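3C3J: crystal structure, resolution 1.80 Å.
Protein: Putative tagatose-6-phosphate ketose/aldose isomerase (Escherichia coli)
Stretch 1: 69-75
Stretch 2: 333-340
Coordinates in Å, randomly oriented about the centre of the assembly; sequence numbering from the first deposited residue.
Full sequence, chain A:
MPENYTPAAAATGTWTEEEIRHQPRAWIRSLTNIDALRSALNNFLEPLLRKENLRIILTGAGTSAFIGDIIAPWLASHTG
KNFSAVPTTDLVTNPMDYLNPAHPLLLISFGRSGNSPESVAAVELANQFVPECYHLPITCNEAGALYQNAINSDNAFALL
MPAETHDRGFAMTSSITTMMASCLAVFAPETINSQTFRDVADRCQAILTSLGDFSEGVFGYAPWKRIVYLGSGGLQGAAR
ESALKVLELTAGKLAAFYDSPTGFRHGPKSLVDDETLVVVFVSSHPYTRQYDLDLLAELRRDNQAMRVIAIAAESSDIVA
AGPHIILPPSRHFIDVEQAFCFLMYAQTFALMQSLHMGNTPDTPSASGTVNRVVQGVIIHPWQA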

# COMPACT_ATOMS: atom_id res chain seq x y z
N ASP A 69 -5.32 7.24 1.80
CA ASP A 69 -5.55 5.79 1.86
C ASP A 69 -6.89 5.44 2.48
O ASP A 69 -7.59 4.53 1.99
N ILE A 70 -7.28 6.17 3.52
CA ILE A 70 -8.56 5.93 4.19
C ILE A 70 -9.74 6.47 3.35
O ILE A 70 -10.75 5.76 3.18
N ILE A 71 -9.63 7.69 2.81
CA ILE A 71 -10.80 8.39 2.29
C ILE A 71 -10.92 8.55 0.78
O ILE A 71 -12.01 8.86 0.32
N ALA A 72 -9.82 8.41 0.00
CA ALA A 72 -9.87 8.68 -1.44
C ALA A 72 -10.89 7.77 -2.19
O ALA A 72 -11.70 8.25 -2.99
N PRO A 73 -10.88 6.46 -1.90
CA PRO A 73 -11.84 5.61 -2.60
C PRO A 73 -13.28 5.95 -2.27
O PRO A 73 -14.09 6.05 -3.18
N TRP A 74 -13.61 6.11 -1.00
CA TRP A 74 -14.94 6.57 -0.62
C TRP A 74 -15.32 7.89 -1.28
O TRP A 74 -16.42 8.02 -1.85
N LEU A 75 -14.40 8.86 -1.27
CA LEU A 75 -14.68 10.14 -1.93
C LEU A 75 -14.94 9.96 -3.44
O LEU A 75 -15.84 10.60 -4.02
N PHE A 333 -22.68 4.42 11.64
CA PHE A 333 -21.57 5.15 11.07
C PHE A 333 -21.12 4.42 9.80
O PHE A 333 -21.10 3.19 9.74
N ILE A 334 -20.71 5.18 8.79
CA ILE A 334 -20.05 4.61 7.63
C ILE A 334 -18.55 4.41 7.95
O ILE A 334 -18.07 4.87 9.00
N ASP A 335 -17.83 3.70 7.10
CA ASP A 335 -16.47 3.31 7.49
C ASP A 335 -15.52 4.49 7.64
O ASP A 335 -14.65 4.46 8.51
N VAL A 336 -15.68 5.53 6.84
CA VAL A 336 -14.79 6.69 6.99
C VAL A 336 -15.04 7.41 8.34
O VAL A 336 -14.12 8.03 8.89
N GLU A 337 -16.27 7.34 8.85
CA GLU A 337 -16.59 7.82 10.21
C GLU A 337 -16.01 6.94 11.29
O GLU A 337 -15.41 7.44 12.24
N GLN A 338 -16.17 5.62 11.13
CA GLN A 338 -15.55 4.62 12.02
C GLN A 338 -14.04 4.72 12.19
O GLN A 338 -13.52 4.37 13.25
N ALA A 339 -13.34 5.12 11.13
CA ALA A 339 -11.89 5.25 11.15
C ALA A 339 -11.46 6.09 12.36
O ALA A 339 -10.50 5.76 13.03
N PHE A 340 -12.21 7.15 12.64
CA PHE A 340 -11.92 8.04 13.79
C PHE A 340 -12.00 7.28 15.13
O PHE A 340 -11.10 7.38 15.97

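This is a small, largely apolar contact between two nearly antiparallel helices, 165° between their directions, in which one valine serves as the hub and no hydrogen bond crosses. The axes come no closer than 10.1 Å, and the stretches bury 266 Å² between them; the contacts are made mainly by side chains.

Val 336, its CA 6.4 Å from the CA of Ile 71, points toward the first helix and is covered more than any other residue here. With chi1 in the m well, its two methyls find different surroundings. CG1 lies 3.7 Å from Trp 74 CB, 4.2 Å from Ile 71 CG2 and 4.0 Å from the backbone Ile 70 O; CG2 sits over one face of the Trp 74 indole, 4.1 Å from the centroid of the six-membered ring and 12° off its normal, a CH-pi contact. The rule to read here is that a beta-branched residue can give one methyl to an indole face and the other to the neighbouring chains.

Trp 74, chi1 t and chi2 79°, also points toward the second stretch, and its ring reaches past the valine to the residue at the N-cap position of the second helix. There Ile 334 (p, t) extends its side chain so that CD1 comes within 3.5 Å of Trp 74 CZ2, approaching the ring obliquely.

At the other end, Ile 70 (m, t) points inward and sets CG2 3.9 Å from Ala 339 CB, one turn beyond Val 336 in sequence. Ile 71 (p, t) contributes less: its CA-to-CB bond is sideways and the end of its side chain leads away, leaving CG2 to meet the valine.

The polar groups work outside this seam. Glu 337 OE1 accepts a hydrogen bond from Ile 334 N at 3.1 Å, tying the start of the second helix together, while the carboxylate of Asp 335 is hydrogen-bonded elsewhere in the structure.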

# COMPACT_ATOMS: atom_id res chain seq x y z
CB ASP A 69 -4.43 5.08 2.59
CG ASP A 69 -3.09 5.11 1.83
OD1 ASP A 69 -3.07 5.44 0.64
OD2 ASP A 69 -2.04 4.80 2.45
CB ILE A 70 -8.59 6.50 5.60
CG1 ILE A 70 -7.49 5.84 6.45
CG2 ILE A 70 -9.95 6.28 6.27
CD1 ILE A 70 -7.18 6.55 7.74
CB ILE A 71 -11.01 9.79 2.96
CG1 ILE A 71 -9.95 10.81 2.52
CG2 ILE A 71 -11.07 9.68 4.51
CD1 ILE A 71 -10.19 12.22 3.13
CB ALA A 72 -8.48 8.59 -2.07
CB PRO A 73 -11.50 4.20 -2.11
CG PRO A 73 -10.06 4.31 -1.63
CD PRO A 73 -10.00 5.66 -1.02
CB TRP A 74 -15.09 6.68 0.90
CG TRP A 74 -16.47 7.05 1.28
CD1 TRP A 74 -17.54 6.21 1.35
CD2 TRP A 74 -16.97 8.37 1.59
NE1 TRP A 74 -18.68 6.92 1.70
CE2 TRP A 74 -18.35 8.24 1.85
CE3 TRP A 74 -16.37 9.64 1.66
CZ2 TRP A 74 -19.16 9.33 2.20
CZ3 TRP A 74 -17.18 10.73 2.02
CH2 TRP A 74 -18.55 10.57 2.29
CB LEU A 75 -13.53 11.13 -1.70
CG LEU A 75 -13.53 11.87 -0.36
CD1 LEU A 75 -12.26 12.71 -0.23
CD2 LEU A 75 -14.80 12.71 -0.19
CB PHE A 333 -20.35 5.16 12.02
CG PHE A 333 -20.39 6.21 13.11
CD1 PHE A 333 -21.58 6.74 13.59
CD2 PHE A 333 -19.19 6.60 13.73
CE1 PHE A 333 -21.58 7.68 14.61
CE2 PHE A 333 -19.17 7.50 14.76
CZ PHE A 333 -20.39 8.05 15.22
CB ILE A 334 -20.27 5.46 6.37
CG1 ILE A 334 -19.68 6.87 6.54
CG2 ILE A 334 -21.77 5.54 5.99
CD1 ILE A 334 -19.77 7.74 5.25
CB ASP A 335 -15.90 2.21 6.59
CG ASP A 335 -16.37 0.81 7.01
OD1 ASP A 335 -16.83 0.63 8.16
OD2 ASP A 335 -16.25 -0.12 6.17
CB VAL A 336 -14.85 7.69 5.80
CG1 VAL A 336 -14.28 7.04 4.49
CG2 VAL A 336 -16.29 8.29 5.61
CB GLU A 337 -18.10 7.97 10.40
CG GLU A 337 -18.69 9.09 9.50
CD GLU A 337 -20.20 9.20 9.61
OE1 GLU A 337 -20.84 8.13 9.73
OE2 GLU A 337 -20.75 10.34 9.55
CB GLN A 338 -15.80 3.20 11.49
CG GLN A 338 -17.20 2.67 11.69
CD GLN A 338 -17.20 1.16 11.91
OE1 GLN A 338 -16.70 0.37 11.07
NE2 GLN A 338 -17.74 0.76 13.02
CB ALA A 339 -11.37 5.90 9.84
CB PHE A 340 -12.86 9.24 13.77
CG PHE A 340 -12.63 10.14 12.59
CD1 PHE A 340 -11.76 11.22 12.69
CD2 PHE A 340 -13.27 9.92 11.39
CE1 PHE A 340 -11.54 12.03 11.59
CE2 PHE A 340 -13.06 10.75 10.28
CZ PHE A 340 -12.19 11.79 10.37